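Local coordinates for protein glutaminase 1 (Escherichia coli, PDB 1U60) that catalyses the hydrolysis of L-glutamine to L-glutamate and ammonium, working as a homotetrameric member of the glutaminase family, at residues 266-280 with 292-305. Sequence-based numbering, arbitrary orientation.
With EDO (1,2-ethanediol), chain E.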
ATOM      1  N   ILE A 266       5.585  14.132 -10.222  1.00  8.94           N
ATOM      2  CA  ILE A 266       4.715  13.076  -9.749  1.00  7.61           C
ATOM      3  C   ILE A 266       4.661  12.044 -10.841  1.00  8.90           C
ATOM      4  O   ILE A 266       4.374  12.368 -11.993  1.00  9.79           O
ATOM      5  CB  ILE A 266       3.268  13.601  -9.446  1.00  8.54           C
ATOM      6  CG1 ILE A 266       3.274  14.676  -8.331  1.00  9.08           C
ATOM      7  CG2 ILE A 266       2.305  12.458  -9.063  1.00  9.62           C
ATOM      8  CD1 ILE A 266       3.679  14.224  -6.969  1.00  9.57           C
ATOM      9  N   LEU A 267       4.929  10.800 -10.460  1.00  7.97           N
ATOM     10  CA  LEU A 267       4.825   9.662 -11.391  1.00  9.01           C
ATOM     11  C   LEU A 267       3.757   8.712 -10.916  1.00  9.41           C
ATOM     12  O   LEU A 267       3.651   8.411  -9.715  1.00  9.68           O
ATOM     13  CB  LEU A 267       6.150   8.930 -11.369  1.00 10.01           C
ATOM     14  CG  LEU A 267       6.240   7.561 -12.088  1.00 14.32           C
ATOM     15  CD1 LEU A 267       6.084   7.755 -13.594  1.00 17.23           C
ATOM     16  CD2 LEU A 267       7.551   6.900 -11.707  1.00 16.02           C
ATOM     17  N   ALA A 268       2.997   8.167 -11.854  1.00  9.92           N
ATOM     18  CA  ALA A 268       2.181   7.021 -11.555  1.00  9.74           C
ATOM     19  C   ALA A 268       2.291   5.963 -12.646  1.00 10.29           C
ATOM     20  O   ALA A 268       2.518   6.275 -13.812  1.00 10.75           O
ATOM     21  CB  ALA A 268       0.765   7.435 -11.407  1.00 10.94           C
ATOM     22  N   VAL A 269       2.113   4.706 -12.267  1.00  8.49           N
ATOM     23  CA  VAL A 269       2.205   3.597 -13.220  1.00  7.62           C
ATOM     24  C   VAL A 269       0.873   2.880 -13.309  1.00  8.63           C
ATOM     25  O   VAL A 269       0.315   2.486 -12.303  1.00  7.53           O
ATOM     26  CB  VAL A 269       3.300   2.602 -12.756  1.00  7.48           C
ATOM     27  CG1 VAL A 269       3.383   1.441 -13.752  1.00  7.99           C
ATOM     28  CG2 VAL A 269       4.604   3.350 -12.627  1.00 10.48           C
ATOM     29  N   VAL A 270       0.396   2.656 -14.539  1.00  8.67           N
ATOM     30  CA  VAL A 270      -0.740   1.788 -14.820  1.00  9.20           C
ATOM     31  C   VAL A 270      -0.160   0.459 -15.340  1.00  9.68           C
ATOM     32  O   VAL A 270       0.294   0.388 -16.494  1.00 10.30           O
ATOM     33  CB  VAL A 270      -1.745   2.409 -15.845  1.00  9.53           C
ATOM     34  CG1 VAL A 270      -2.983   1.535 -15.969  1.00 11.40           C
ATOM     35  CG2 VAL A 270      -2.167   3.807 -15.404  1.00  9.61           C
ATOM     36  N   PRO A 271      -0.087  -0.566 -14.493  1.00  9.34           N
ATOM     37  CA  PRO A 271       0.595  -1.813 -14.869  1.00  9.44           C
ATOM     38  C   PRO A 271      -0.005  -2.366 -16.173  1.00 10.62           C
ATOM     39  O   PRO A 271      -1.243  -2.487 -16.336  1.00 10.38           O
ATOM     40  CB  PRO A 271       0.317  -2.750 -13.661  1.00 10.35           C
ATOM     41  CG  PRO A 271       0.050  -1.871 -12.542  1.00 10.65           C
ATOM     42  CD  PRO A 271      -0.654  -0.658 -13.139  1.00  9.67           C
ATOM     43  N   GLY A 272       0.874  -2.683 -17.105  1.00 11.24           N
ATOM     44  CA  GLY A 272       0.481  -3.167 -18.421  1.00 12.63           C
ATOM     45  C   GLY A 272       0.051  -2.140 -19.449  1.00 12.93           C
ATOM     46  O   GLY A 272      -0.205  -2.506 -20.603  1.00 14.15           O
ATOM     47  N   VAL A 273      -0.016  -0.860 -19.078  1.00 12.07           N
ATOM     48  CA  VAL A 273      -0.716   0.101 -19.922  1.00 11.55           C
ATOM     49  C   VAL A 273       0.081   1.364 -20.219  1.00 10.92           C
ATOM     50  O   VAL A 273       0.329   1.682 -21.378  1.00 12.12           O
ATOM     51  CB  VAL A 273      -2.088   0.460 -19.339  1.00 11.99           C
ATOM     52  CG1 VAL A 273      -2.842   1.469 -20.267  1.00 13.24           C
ATOM     53  CG2 VAL A 273      -2.931  -0.806 -19.131  1.00 14.43           C
ATOM     54  N   MET A 274       0.495   2.090 -19.193  1.00 10.01           N
ATOM     55  CA  MET A 274       1.120   3.398 -19.401  1.00  9.65           C
ATOM     56  C   MET A 274       1.793   3.960 -18.163  1.00  9.74           C
ATOM     57  O   MET A 274       1.534   3.543 -17.039  1.00  8.79           O
ATOM     58  CB  MET A 274       0.075   4.424 -19.891  1.00  9.36           C
ATOM     59  CG  MET A 274      -1.003   4.737 -18.857  1.00  7.69           C
ATOM     60  SD  MET A 274      -2.094   6.071 -19.335  1.00 12.00           S
ATOM     61  CE  MET A 274      -2.745   5.400 -20.867  1.00 10.81           C
ATOM     62  N   GLY A 275       2.732   4.870 -18.399  1.00  7.66           N
ATOM     63  CA  GLY A 275       3.190   5.794 -17.379  1.00  8.45           C
ATOM     64  C   GLY A 275       2.478   7.119 -17.498  1.00  7.78           C
ATOM     65  O   GLY A 275       2.237   7.586 -18.616  1.00  8.08           O
ATOM     66  N   ILE A 276       2.153   7.724 -16.356  1.00  8.38           N
ATOM     67  CA  ILE A 276       1.541   9.038 -16.311  1.00  8.56           C
ATOM     68  C   ILE A 276       2.403   9.874 -15.402  1.00  9.40           C
ATOM     69  O   ILE A 276       2.744   9.494 -14.279  1.00  9.71           O
ATOM     70  CB  ILE A 276       0.091   9.017 -15.752  1.00  9.42           C
ATOM     71  CG1 ILE A 276      -0.745   7.958 -16.428  1.00  8.47           C
ATOM     72  CG2 ILE A 276      -0.581  10.451 -15.778  1.00 10.20           C
ATOM     73  CD1 ILE A 276      -2.114   7.648 -15.689  1.00  8.82           C
ATOM     74  N   ALA A 277       2.750  11.049 -15.858  1.00  7.64           N
ATOM     75  CA  ALA A 277       3.557  11.924 -15.011  1.00  7.47           C
ATOM     76  C   ALA A 277       3.088  13.356 -15.114  1.00  8.56           C
ATOM     77  O   ALA A 277       2.489  13.775 -16.117  1.00  8.17           O
ATOM     78  CB  ALA A 277       4.996  11.836 -15.363  1.00  8.50           C
ATOM     79  N   ALA A 278       3.413  14.119 -14.098  1.00  8.34           N
ATOM     80  CA  ALA A 278       3.228  15.587 -14.157  1.00  8.52           C
ATOM     81  C   ALA A 278       4.273  16.288 -13.370  1.00  8.26           C
ATOM     82  O   ALA A 278       4.988  15.685 -12.601  1.00  8.35           O
ATOM     83  CB  ALA A 278       1.841  15.937 -13.628  1.00  8.32           C
ATOM     84  N   PHE A 279       4.349  17.619 -13.551  1.00  8.78           N
ATOM     85  CA  PHE A 279       5.278  18.448 -12.877  1.00  8.04           C
ATOM     86  C   PHE A 279       4.681  19.804 -12.623  1.00  8.79           C
ATOM     87  O   PHE A 279       4.034  20.387 -13.507  1.00  8.44           O
ATOM     88  CB  PHE A 279       6.541  18.554 -13.746  1.00  8.88           C
ATOM     89  CG  PHE A 279       7.326  19.807 -13.570  1.00  9.21           C
ATOM     90  CD1 PHE A 279       8.057  20.037 -12.426  1.00 10.41           C
ATOM     91  CD2 PHE A 279       7.413  20.724 -14.626  1.00  9.94           C
ATOM     92  CE1 PHE A 279       8.798  21.178 -12.288  1.00  8.98           C
ATOM     93  CE2 PHE A 279       8.166  21.863 -14.519  1.00  8.15           C
ATOM     94  CZ  PHE A 279       8.873  22.105 -13.353  1.00  9.62           C
ATOM     95  N   SER A 280       4.885  20.268 -11.388  1.00  9.00           N
ATOM     96  CA  SER A 280       4.843  21.680 -11.092  1.00  9.23           C
ATOM     97  C   SER A 280       5.590  21.972  -9.782  1.00  9.23           C
ATOM     98  O   SER A 280       5.399  21.216  -8.790  1.00  9.61           O
ATOM     99  CB  SER A 280       3.413  22.184 -10.987  1.00  9.73           C
ATOM    100  OG  SER A 280       3.436  23.637 -11.039  1.00 17.72           O
ATOM    101  N   GLY A 292       0.839  18.775  -9.655  1.00 10.77           N
ATOM    102  CA  GLY A 292       1.335  17.533 -10.230  1.00 10.22           C
ATOM    103  C   GLY A 292       0.379  16.401  -9.801  1.00  9.66           C
ATOM    104  O   GLY A 292       0.023  15.537 -10.602  1.00 10.44           O
ATOM    105  N   GLN A 293       0.022  16.375  -8.516  1.00  9.15           N
ATOM    106  CA  GLN A 293      -0.839  15.329  -7.980  1.00 10.75           C
ATOM    107  C   GLN A 293      -2.180  15.347  -8.659  1.00 10.45           C
ATOM    108  O   GLN A 293      -2.705  14.321  -9.074  1.00 11.36           O
ATOM    109  CB  GLN A 293      -1.073  15.505  -6.475  1.00 10.01           C
ATOM    110  CG  GLN A 293       0.046  14.969  -5.651  1.00 12.25           C
ATOM    111  CD  GLN A 293      -0.076  15.312  -4.173  1.00 11.47           C
ATOM    112  OE1 GLN A 293      -0.355  14.407  -3.339  1.00 14.52           O
ATOM    113  NE2 GLN A 293       0.158  16.601  -3.820  1.00  9.60           N
ATOM    114  N   LYS A 294      -2.745  16.552  -8.766  1.00 10.85           N
ATOM    115  CA  LYS A 294      -4.086  16.719  -9.317  1.00 11.15           C
ATOM    116  C   LYS A 294      -4.107  16.372 -10.805  1.00 10.46           C
ATOM    117  O   LYS A 294      -5.031  15.748 -11.266  1.00 11.28           O
ATOM    118  CB  LYS A 294      -4.628  18.156  -9.035  1.00 11.82           C
ATOM    119  CG  LYS A 294      -4.993  18.351  -7.568  1.00 15.52           C
ATOM    120  CD  LYS A 294      -6.289  17.604  -7.088  1.00 20.15           C
ATOM    121  CE  LYS A 294      -6.283  17.394  -5.527  1.00 24.85           C
ATOM    122  NZ  LYS A 294      -7.237  18.275  -4.783  1.00 31.54           N
ATOM    123  N   MET A 295      -3.072  16.741 -11.548  1.00  8.87           N
ATOM    124  CA  MET A 295      -3.062  16.480 -12.974  1.00  8.75           C
ATOM    125  C   MET A 295      -2.924  14.953 -13.245  1.00  9.79           C
ATOM    126  O   MET A 295      -3.581  14.423 -14.121  1.00 10.51           O
ATOM    127  CB  MET A 295      -1.952  17.283 -13.679  1.00 10.16           C
ATOM    128  CG  MET A 295      -2.351  18.765 -13.804  1.00  9.29           C
ATOM    129  SD  MET A 295      -1.110  19.679 -14.802  1.00 11.22           S
ATOM    130  CE  MET A 295       0.134  19.816 -13.781  1.00 11.93           C
ATOM    131  N   VAL A 296      -2.049  14.257 -12.512  1.00  9.60           N
ATOM    132  CA  VAL A 296      -1.925  12.806 -12.671  1.00  8.67           C
ATOM    133  C   VAL A 296      -3.219  12.098 -12.260  1.00  8.96           C
ATOM    134  O   VAL A 296      -3.697  11.213 -12.991  1.00  8.30           O
ATOM    135  CB  VAL A 296      -0.736  12.254 -11.881  1.00  8.21           C
ATOM    136  CG1 VAL A 296      -0.784  10.747 -11.831  1.00  8.26           C
ATOM    137  CG2 VAL A 296       0.637  12.733 -12.511  1.00  9.75           C
ATOM    138  N   ALA A 297      -3.771  12.471 -11.103  1.00  9.36           N
ATOM    139  CA  ALA A 297      -5.036  11.899 -10.663  1.00  9.82           C
ATOM    140  C   ALA A 297      -6.130  12.109 -11.696  1.00 10.35           C
ATOM    141  O   ALA A 297      -6.946  11.237 -11.959  1.00 10.30           O
ATOM    142  CB  ALA A 297      -5.445  12.502  -9.311  1.00 11.30           C
ATOM    143  N   SER A 298      -6.158  13.310 -12.291  1.00  9.89           N
ATOM    144  CA  SER A 298      -7.168  13.617 -13.296  1.00  9.47           C
ATOM    145  C   SER A 298      -7.085  12.692 -14.519  1.00  9.28           C
ATOM    146  O   SER A 298      -8.069  12.123 -14.960  1.00  9.76           O
ATOM    147  CB  SER A 298      -7.051  15.075 -13.736  1.00 10.22           C
ATOM    148  OG  SER A 298      -8.010  15.317 -14.777  1.00 12.67           O
ATOM    149  N   VAL A 299      -5.878  12.487 -15.060  1.00  9.33           N
ATOM    150  CA  VAL A 299      -5.716  11.617 -16.192  1.00 10.27           C
ATOM    151  C   VAL A 299      -6.208  10.205 -15.830  1.00 11.17           C
ATOM    152  O   VAL A 299      -6.970   9.571 -16.585  1.00 10.28           O
ATOM    153  CB  VAL A 299      -4.246  11.598 -16.667  1.00 10.52           C
ATOM    154  CG1 VAL A 299      -4.001  10.518 -17.787  1.00  9.38           C
ATOM    155  CG2 VAL A 299      -3.810  12.972 -17.190  1.00 11.58           C
ATOM    156  N   ALA A 300      -5.773   9.721 -14.656  1.00 10.45           N
ATOM    157  CA  ALA A 300      -6.082   8.374 -14.257  1.00 11.59           C
ATOM    158  C   ALA A 300      -7.606   8.244 -14.073  1.00 11.76           C
ATOM    159  O   ALA A 300      -8.204   7.228 -14.466  1.00 12.40           O
ATOM    160  CB  ALA A 300      -5.351   7.996 -12.967  1.00 11.77           C
ATOM    161  N   LYS A 301      -8.237   9.273 -13.529  1.00 13.60           N
ATOM    162  CA  LYS A 301      -9.684   9.221 -13.271  1.00 14.27           C
ATOM    163  C   LYS A 301     -10.459   9.268 -14.593  1.00 14.55           C
ATOM    164  O   LYS A 301     -11.442   8.552 -14.795  1.00 15.23           O
ATOM    165  CB  LYS A 301     -10.111  10.394 -12.424  1.00 15.50           C
ATOM    166  CG  LYS A 301     -11.591  10.387 -12.064  1.00 20.49           C
ATOM    167  CD  LYS A 301     -11.887  11.260 -10.850  1.00 26.64           C
ATOM    168  CE  LYS A 301     -13.365  11.184 -10.455  1.00 28.86           C
ATOM    169  NZ  LYS A 301     -14.009  12.522 -10.548  1.00 31.68           N
ATOM    170  N   GLN A 302     -10.023  10.126 -15.493  1.00 14.37           N
ATOM    171  CA  GLN A 302     -10.678  10.269 -16.799  1.00 15.34           C
ATOM    172  C   GLN A 302     -10.568   8.975 -17.607  1.00 15.03           C
ATOM    173  O   GLN A 302     -11.501   8.639 -18.325  1.00 14.43           O
ATOM    174  CB  GLN A 302     -10.061  11.391 -17.615  1.00 15.37           C
ATOM    175  CG  GLN A 302     -10.364  12.827 -17.183  1.00 17.98           C
ATOM    176  CD  GLN A 302      -9.610  13.824 -18.064  1.00 22.18           C
ATOM    177  OE1 GLN A 302      -9.973  14.004 -19.243  1.00 21.51           O
ATOM    178  NE2 GLN A 302      -8.511  14.398 -17.534  1.00 17.65           N
ATOM    179  N   LEU A 303      -9.447   8.246 -17.491  1.00 15.49           N
ATOM    180  CA  LEU A 303      -9.228   7.051 -18.295  1.00 14.36           C
ATOM    181  C   LEU A 303      -9.668   5.773 -17.568  1.00 14.46           C
ATOM    182  O   LEU A 303      -9.612   4.684 -18.165  1.00 15.79           O
ATOM    183  CB  LEU A 303      -7.750   6.962 -18.739  1.00 15.11           C
ATOM    184  CG  LEU A 303      -7.238   8.085 -19.632  1.00 13.45           C
ATOM    185  CD1 LEU A 303      -5.757   7.879 -19.982  1.00 15.21           C
ATOM    186  CD2 LEU A 303      -8.105   8.241 -20.888  1.00 16.33           C
ATOM    187  N   GLY A 304     -10.110   5.903 -16.309  1.00 13.66           N
ATOM    188  CA  GLY A 304     -10.666   4.800 -15.527  1.00 13.15           C
ATOM    189  C   GLY A 304      -9.623   3.802 -14.984  1.00 12.54           C
ATOM    190  O   GLY A 304      -9.927   2.620 -14.849  1.00 14.22           O
ATOM    191  N   TYR A 305      -8.390   4.256 -14.718  1.00  9.88           N
ATOM    192  CA  TYR A 305      -7.331   3.356 -14.198  1.00  9.65           C
ATOM    193  C   TYR A 305      -7.110   3.436 -12.699  1.00  9.23           C
ATOM    194  O   TYR A 305      -6.905   4.529 -12.146  1.00 12.00           O
ATOM    195  CB  TYR A 305      -5.989   3.636 -14.875  1.00  9.66           C
ATOM    196  CG  TYR A 305      -6.028   3.410 -16.363  1.00 10.80           C
ATOM    197  CD1 TYR A 305      -6.420   2.160 -16.885  1.00 17.64           C
ATOM    198  CD2 TYR A 305      -5.604   4.407 -17.254  1.00 14.96           C
ATOM    199  CE1 TYR A 305      -6.423   1.933 -18.255  1.00 19.44           C
ATOM    200  CE2 TYR A 305      -5.642   4.178 -18.611  1.00 14.07           C
ATOM    201  CZ  TYR A 305      -6.036   2.949 -19.104  1.00 18.88           C
ATOM    202  OH  TYR A 305      -6.058   2.695 -20.465  1.00 21.97           O
TER
HETATM  203  C1  EDO E1203      -5.467  19.136  -1.279  1.00 41.35           C
HETATM  204  O1  EDO E1203      -5.069  19.950  -0.183  1.00 41.73           O
HETATM  205  C2  EDO E1203      -5.996  17.802  -0.787  1.00 41.59           C
HETATM  206  O2  EDO E1203      -6.517  17.143  -1.918  1.00 38.61           O
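G292 opens the contact by lying close against both strands of the 266-280 hairpin. Its CA is 4.8 Å from the CA of A278, and I266 CG1 rests against its carbonyl carbon and Q293 N. The CG of Q293 then meets I266 CD1, while its NE2 is hydrogen-bonded to S289 O and D284 OD2. M295 sets its CB against A278 CB and also reaches F18 of the N-terminal helix 4-18.

V296 spreads over the middle of the hairpin. With CG1 anti to the backbone N (chi1 169°), its two methyls diverge: CG1 lies 3.7 Å from A268 CB and also meets I276 CG2, whereas CG2 packs 3.6 Å from A278 CB and touches I266 CG2. One turn on, V299 and I276 lie alongside one another, pointing oppositely, with V299 CB 3.9 Å from I276 CG2. L303 CD1 meets M274 CE, and I45 of the neighbouring strand 42-47 touches both of these side chains.

G304 leaves helical conformation with a positive phi, in a Schellman motif, and brings Y305 against V270, V273 and M274 at the hairpin turn. V270 CG1 makes a CH-pi contact over one face, 3.9 Å from the centroid of the Y305 ring, with L303 O over the opposite face. M274 SD lies obliquely, 5.1 Å from the centroid of the Y305 ring, a Met-aromatic contact, and V273 CG1 approaches Y305 OH to 3.4 Å. V273 and M274 both face V270 in a classic beta bulge, which turns both side chains toward the ring.

Helix 290-303 thus packs on one face of the sheet at this hairpin, helix 202-213 on the other. Backbone groups pair within hairpin and helix and with neighbouring strands, leaving the interface to apolar side chains and one aromatic ring, held by dispersion and the hydrophobic effect.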